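Local atomic coordinates of trichomaglin (Trichosanthes lepiniana, PDB entry 1SGL), a protein that probably cleaves RNA as an S-like ribonuclease of the ribonuclease T2 family. Residues A[17-22]-A[80-85]; A[87-90]-A[94-97]; A[166-169]-A[175-178]. One frame throughout, in Å; residues are numbered along the deposited sequence.

In the fold
None of the three contacts is fully buried. Contact 3 lies deepest, its centre about 10 Å from the centre of the chain, against about 14 Å for contact 1 and 16 Å for contact 2. Contacts 2 and 3 are antiparallel hairpin pairings held by backbone hydrogen bonds; contact 3 belongs to the five-stranded sheet, contact 2 to a separate two-stranded one. Contact 1 has no hydrogen bond across it and relies on the Y82 ring of 80-85, met by S18 and C19; each segment also carries a half-cystine. It also connects the others: T17 probably hydrogen-bonds V176 of contact 3, and P80 and T81 pack on L97 of contact 2. Contacts 2 and 3 themselves stay about 11 Å apart at their nearest atoms.

Contact 1: residues A[17-22]-A[80-85]; sequences TSCRSG and PTYRCA. With SO4 (sulfate ion), chain C; SO4 (sulfate ion), chain E.
A serine methylene group sits on the Y82 ring while a disulfide sulfur approaches the same ring obliquely. CB of S18 lies 3.7 Å from the ring centroid of Y82 and 22° off the normal, a CH-pi contact displaced toward the CG end. The C19 SG atom, 3.7 Å from Y82 CD1, stands 64° off that normal, so it is a sulfur-aromatic contact without being a stack. With SG anti to its carbonyl carbon (chi1 -60°), C19 brings its sulfur to the CD1-CE1 rim. S18 ends helix 15-18 of the ribonuclease T2 fold, and Y82 belongs to the loop between helix 72-78 and strand 87-88. Disulfides C19-C31 and C26-C84 tie down the two segments, while Y82 OH hydrogen-bonds T41 on strand 40-47, fixing the far end of the ring. A sulfate, probably from the crystallisation liquor, sits against residues 81-83: Y82 N donates to its O3 at 2.9 Å, T81 OG1 adds a weak bond to that same oxygen at 3.3 Å, and R83 NE lies 2.7 Å from its O4. R20 NH2 donates to O4 of a second sulfate at 2.9 Å, in plane at the guanidinium edge, and also forms a salt bridge with E173.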
# COMPACT_ATOMS: atom_id res chain seq x y z
N THR A 17 9.83 -1.12 8.03
CA THR A 17 9.59 -2.49 8.46
C THR A 17 9.82 -3.52 7.36
O THR A 17 10.27 -4.64 7.62
CB THR A 17 8.15 -2.62 9.02
OG1 THR A 17 8.01 -1.74 10.14
CG2 THR A 17 7.86 -4.05 9.46
N SER A 18 9.52 -3.15 6.12
CA SER A 18 9.72 -4.05 4.99
C SER A 18 11.21 -4.22 4.69
O SER A 18 11.63 -5.17 4.04
CB SER A 18 9.02 -3.51 3.74
OG SER A 18 7.62 -3.50 3.87
N CYS A 19 12.01 -3.27 5.17
CA CYS A 19 13.45 -3.28 4.93
C CYS A 19 14.30 -3.67 6.12
O CYS A 19 15.52 -3.71 6.00
CB CYS A 19 13.89 -1.90 4.46
SG CYS A 19 13.10 -1.35 2.92
N ARG A 20 13.69 -3.96 7.26
CA ARG A 20 14.48 -4.28 8.45
C ARG A 20 15.21 -5.62 8.41
O ARG A 20 16.05 -5.89 9.27
CB ARG A 20 13.61 -4.21 9.71
CG ARG A 20 12.77 -5.44 9.99
CD ARG A 20 12.46 -5.49 11.47
NE ARG A 20 11.58 -6.59 11.84
CZ ARG A 20 11.26 -6.91 13.09
NH1 ARG A 20 11.76 -6.20 14.10
NH2 ARG A 20 10.45 -7.92 13.34
N SER A 21 14.89 -6.45 7.44
CA SER A 21 15.56 -7.74 7.33
C SER A 21 16.62 -7.63 6.24
O SER A 21 16.70 -8.47 5.33
CB SER A 21 14.56 -8.85 6.99
OG SER A 21 15.13 -10.13 7.20
N GLY A 22 17.43 -6.57 6.33
CA GLY A 22 18.49 -6.33 5.37
C GLY A 22 18.17 -6.68 3.93
O GLY A 22 17.20 -6.19 3.35
N PRO A 80 7.43 1.02 -5.02
CA PRO A 80 8.55 0.09 -5.18
C PRO A 80 8.22 -1.29 -4.63
O PRO A 80 7.18 -1.48 -4.00
CB PRO A 80 9.65 0.75 -4.38
CG PRO A 80 8.88 1.30 -3.20
CD PRO A 80 7.67 1.93 -3.88
N THR A 81 9.10 -2.25 -4.89
CA THR A 81 8.90 -3.60 -4.37
C THR A 81 9.89 -3.76 -3.22
O THR A 81 10.85 -3.01 -3.13
CB THR A 81 9.15 -4.68 -5.46
OG1 THR A 81 8.86 -5.97 -4.91
CG2 THR A 81 10.61 -4.66 -5.91
N TYR A 82 9.64 -4.72 -2.34
CA TYR A 82 10.53 -4.93 -1.21
C TYR A 82 11.14 -6.33 -1.23
O TYR A 82 11.68 -6.79 -0.22
CB TYR A 82 9.78 -4.66 0.10
CG TYR A 82 9.46 -3.18 0.30
CD1 TYR A 82 10.48 -2.25 0.50
CD2 TYR A 82 8.15 -2.71 0.21
CE1 TYR A 82 10.20 -0.89 0.61
CE2 TYR A 82 7.86 -1.35 0.32
CZ TYR A 82 8.89 -0.45 0.51
OH TYR A 82 8.62 0.89 0.60
N ARG A 83 11.04 -6.98 -2.38
CA ARG A 83 11.59 -8.32 -2.60
C ARG A 83 12.50 -8.23 -3.82
O ARG A 83 12.36 -7.31 -4.63
CB ARG A 83 10.48 -9.32 -2.92
CG ARG A 83 9.30 -9.28 -1.98
CD ARG A 83 8.22 -10.26 -2.40
NE ARG A 83 6.95 -9.96 -1.75
CZ ARG A 83 5.82 -10.65 -1.93
NH1 ARG A 83 5.81 -11.70 -2.74
NH2 ARG A 83 4.70 -10.28 -1.33
N CYS A 84 13.41 -9.17 -3.95
CA CYS A 84 14.31 -9.17 -5.10
C CYS A 84 13.91 -10.21 -6.12
O CYS A 84 14.58 -10.37 -7.14
CB CYS A 84 15.75 -9.40 -4.65
SG CYS A 84 16.48 -7.87 -4.00
N ALA A 85 12.82 -10.91 -5.85
CA ALA A 85 12.33 -11.93 -6.76
C ALA A 85 11.04 -11.44 -7.42
O ALA A 85 10.42 -10.50 -6.94
CB ALA A 85 12.06 -13.22 -5.98
S SO4 C . 6.55 -6.45 -1.57
O1 SO4 C . 5.63 -6.09 -0.48
O2 SO4 C . 7.84 -6.88 -0.99
O3 SO4 C . 6.78 -5.29 -2.45
O4 SO4 C . 5.97 -7.55 -2.36
S SO4 E . 7.91 -11.13 13.13
O1 SO4 E . 7.87 -12.30 12.22
O2 SO4 E . 8.46 -11.53 14.43
O3 SO4 E . 6.53 -10.62 13.32
O4 SO4 E . 8.76 -10.08 12.53

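Contact 2: residues A[87-90]-A[94-97]; sequences EQSC and KEIL
E87 N donates to E95 O at 2.6 Å, with an N-H...O angle of 155°, and the donor stands nearly in line with the carbonyl. The return bond, from E95 N to E87 O, is 2.9 Å long, which makes E87 and E95 a hydrogen-bonded antiparallel pair. Next to it Q88 and K94 form a non-hydrogen-bonded pair, and K94 CA adds a CA-H...O contact to E87 O at 3.6 Å. These two bridges define a short beta hairpin, strand 87-88 with strand 94-95, whose second arm runs through the N-cap residue I96 into helix 97-106. On the face bearing E87, its side chain lies alongside that of L97, pointing the same way, with OE1 3.6 Å from L97 CD1. A bend at chi2 (-108°) turns the carboxylate there, and OE2 makes a salt bridge with R83. One residue past the Q88-K94 pair, S89 reaches back, its CB 3.6 Å from CG of E95, while S89 OG hydrogen-bonds E103 on the helix. A leucine in place of E87 would remove the carboxylate and would probably leave the R83 guanidinium without this acidic mate and less firmly held. The backbone bonds thus set the hairpin register, whereas the buried carboxylate, beside a leucine methyl, probably owes much of its charge compensation to R83.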
# COMPACT_ATOMS: atom_id res chain seq x y z
N GLU A 87 7.10 -11.63 -8.47
CA GLU A 87 5.95 -12.04 -7.68
C GLU A 87 5.11 -13.11 -8.39
O GLU A 87 4.89 -13.05 -9.60
CB GLU A 87 5.07 -10.83 -7.37
CG GLU A 87 5.84 -9.60 -6.88
CD GLU A 87 5.64 -9.32 -5.40
OE1 GLU A 87 6.22 -8.33 -4.89
OE2 GLU A 87 4.89 -10.07 -4.74
N GLN A 88 4.66 -14.09 -7.61
CA GLN A 88 3.82 -15.15 -8.14
C GLN A 88 2.50 -14.50 -8.55
O GLN A 88 1.81 -13.91 -7.72
CB GLN A 88 3.57 -16.20 -7.05
CG GLN A 88 2.72 -17.37 -7.50
CD GLN A 88 3.40 -18.22 -8.56
OE1 GLN A 88 2.76 -19.05 -9.21
NE2 GLN A 88 4.71 -18.03 -8.72
N SER A 89 2.16 -14.58 -9.83
CA SER A 89 0.93 -13.97 -10.32
C SER A 89 -0.06 -15.00 -10.87
O SER A 89 -0.00 -16.18 -10.52
CB SER A 89 1.28 -12.93 -11.39
OG SER A 89 0.15 -12.14 -11.73
N CYS A 90 -0.97 -14.54 -11.72
CA CYS A 90 -1.98 -15.41 -12.31
C CYS A 90 -1.39 -16.40 -13.32
O CYS A 90 -0.51 -16.04 -14.10
CB CYS A 90 -3.06 -14.56 -13.00
SG CYS A 90 -3.81 -13.26 -11.95
N LYS A 94 5.23 -15.35 -13.51
CA LYS A 94 6.04 -14.51 -12.65
C LYS A 94 5.78 -13.09 -13.13
O LYS A 94 5.63 -12.86 -14.33
CB LYS A 94 7.52 -14.84 -12.80
CG LYS A 94 7.87 -16.28 -12.48
CD LYS A 94 7.58 -16.59 -11.02
CE LYS A 94 7.98 -18.02 -10.69
NZ LYS A 94 7.73 -18.31 -9.25
N GLU A 95 5.71 -12.13 -12.21
CA GLU A 95 5.45 -10.75 -12.59
C GLU A 95 6.05 -9.78 -11.60
O GLU A 95 6.37 -10.15 -10.47
CB GLU A 95 3.94 -10.51 -12.65
CG GLU A 95 3.24 -11.18 -13.81
CD GLU A 95 2.98 -10.22 -14.94
OE1 GLU A 95 3.93 -9.48 -15.31
OE2 GLU A 95 1.85 -10.20 -15.47
N ILE A 96 6.20 -8.53 -12.02
CA ILE A 96 6.70 -7.50 -11.12
C ILE A 96 5.47 -7.07 -10.34
O ILE A 96 4.34 -7.20 -10.82
CB ILE A 96 7.24 -6.28 -11.89
CG1 ILE A 96 6.25 -5.87 -12.98
CG2 ILE A 96 8.61 -6.59 -12.46
CD1 ILE A 96 6.65 -4.64 -13.74
N LEU A 97 5.68 -6.56 -9.13
CA LEU A 97 4.61 -6.13 -8.25
C LEU A 97 3.44 -5.45 -8.97
O LEU A 97 2.30 -5.87 -8.83
CB LEU A 97 5.16 -5.20 -7.18
CG LEU A 97 4.16 -4.69 -6.13
CD1 LEU A 97 3.63 -5.87 -5.30
CD2 LEU A 97 4.85 -3.67 -5.23

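Contact 3: residues A[166-169]-A[175-178]; sequences PKLR and LVQK. With SO4 (sulfate ion), chain D.
Backbone hydrogen bonding centres on R169, whose carbonyl oxygen is gripped by the amides of Q177 and K178. Q177 N reaches R169 O at 2.8 Å in the carbonyl plane, and K178 N reaches the same oxygen at 3.2 Å from slightly out of that plane. In return R169 N donates to K178 O at 3.0 Å, so R169 and K178 form a hydrogen-bonded antiparallel pair. Two successive residues facing one make this a classic beta bulge, and Q177 takes the helix-like backbone expected of its first position (psi -47°). The short strand segments meet at 123°, well short of antiparallel, in the hairpin that joins strand 167-170 to strand 176-184 in the main sheet of the ribonuclease.

Across the two segments, apolar contact is between L168 and V176, whose side chains cross at a slant with CD1 of L168 3.9 Å from CG1 of V176. L168 also touches L179, and V176 touches V202 of strand 201-203, continuing this packing toward the two-stranded sheet of 148-150 and 201-203.

Charged groups gather on the side of R169 and K178, whose CB atoms are 4.4 Å apart, around a sulfate probably taken from the crystallisation liquor. K167 NZ hydrogen-bonds its O4 at 2.8 Å; a bend at chi3 (55°) swings the amine there. R169 NH1 and K178 NZ stay farther off, each 3.7 Å from the ion, at O1 and O2 respectively. R46 NH2 and S180 OG also hydrogen-bond this sulfate. Three basic chains from one hairpin, with R46 beside them, would probably create a positive potential that an anion can neutralise, consistent with a site able to attract phosphate-like groups, although the sulfate alone does not establish RNA binding here.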
# COMPACT_ATOMS: atom_id res chain seq x y z
N PRO A 166 -8.56 4.42 9.38
CA PRO A 166 -7.74 3.45 8.64
C PRO A 166 -7.64 2.15 9.43
O PRO A 166 -8.09 2.06 10.56
CB PRO A 166 -6.39 4.13 8.57
CG PRO A 166 -6.30 4.73 9.95
CD PRO A 166 -7.70 5.33 10.17
N LYS A 167 -7.01 1.16 8.82
CA LYS A 167 -6.79 -0.14 9.44
C LYS A 167 -5.27 -0.31 9.57
O LYS A 167 -4.55 -0.26 8.59
CB LYS A 167 -7.39 -1.23 8.54
CG LYS A 167 -7.16 -2.65 9.02
CD LYS A 167 -8.17 -3.62 8.41
CE LYS A 167 -8.19 -3.56 6.89
NZ LYS A 167 -9.10 -4.58 6.29
N LEU A 168 -4.78 -0.47 10.80
CA LEU A 168 -3.35 -0.64 11.03
C LEU A 168 -3.02 -2.09 11.36
O LEU A 168 -3.79 -2.77 12.05
CB LEU A 168 -2.87 0.24 12.19
CG LEU A 168 -2.40 1.67 11.93
CD1 LEU A 168 -1.07 1.65 11.19
CD2 LEU A 168 -3.46 2.44 11.16
N ARG A 169 -1.88 -2.55 10.87
CA ARG A 169 -1.43 -3.91 11.12
C ARG A 169 0.05 -3.85 11.52
O ARG A 169 0.87 -3.25 10.83
CB ARG A 169 -1.61 -4.74 9.86
CG ARG A 169 -1.58 -6.24 10.11
CD ARG A 169 -2.71 -6.93 9.34
NE ARG A 169 -2.87 -8.32 9.74
CZ ARG A 169 -3.84 -9.12 9.30
NH1 ARG A 169 -4.74 -8.66 8.43
NH2 ARG A 169 -3.92 -10.37 9.72
N LEU A 175 5.98 -3.46 15.51
CA LEU A 175 6.37 -2.59 14.40
C LEU A 175 5.21 -2.47 13.44
O LEU A 175 4.56 -3.46 13.12
CB LEU A 175 7.59 -3.14 13.66
CG LEU A 175 8.98 -2.82 14.22
CD1 LEU A 175 9.12 -3.32 15.65
CD2 LEU A 175 10.05 -3.45 13.34
N VAL A 176 4.95 -1.25 12.99
CA VAL A 176 3.88 -1.00 12.03
C VAL A 176 4.29 -1.58 10.69
O VAL A 176 5.37 -1.27 10.18
CB VAL A 176 3.62 0.52 11.86
CG1 VAL A 176 2.66 0.75 10.70
CG2 VAL A 176 3.05 1.11 13.15
N GLN A 177 3.45 -2.43 10.12
CA GLN A 177 3.77 -3.02 8.83
C GLN A 177 2.97 -2.43 7.70
O GLN A 177 3.51 -2.09 6.65
CB GLN A 177 3.51 -4.53 8.83
CG GLN A 177 4.44 -5.36 9.67
CD GLN A 177 4.11 -6.84 9.57
OE1 GLN A 177 2.96 -7.25 9.74
NE2 GLN A 177 5.13 -7.65 9.31
N LYS A 178 1.66 -2.32 7.91
CA LYS A 178 0.77 -1.83 6.88
C LYS A 178 -0.31 -0.91 7.42
O LYS A 178 -0.69 -0.98 8.59
CB LYS A 178 0.10 -3.03 6.20
CG LYS A 178 1.08 -4.14 5.83
CD LYS A 178 0.38 -5.49 5.61
CE LYS A 178 -0.50 -5.51 4.37
NZ LYS A 178 -1.68 -4.61 4.49
S SO4 D . -5.76 -5.82 5.24
O1 SO4 D . -4.95 -7.05 5.16
O2 SO4 D . -5.31 -4.87 4.19
O3 SO4 D . -5.57 -5.21 6.57
O4 SO4 D . -7.18 -6.14 5.02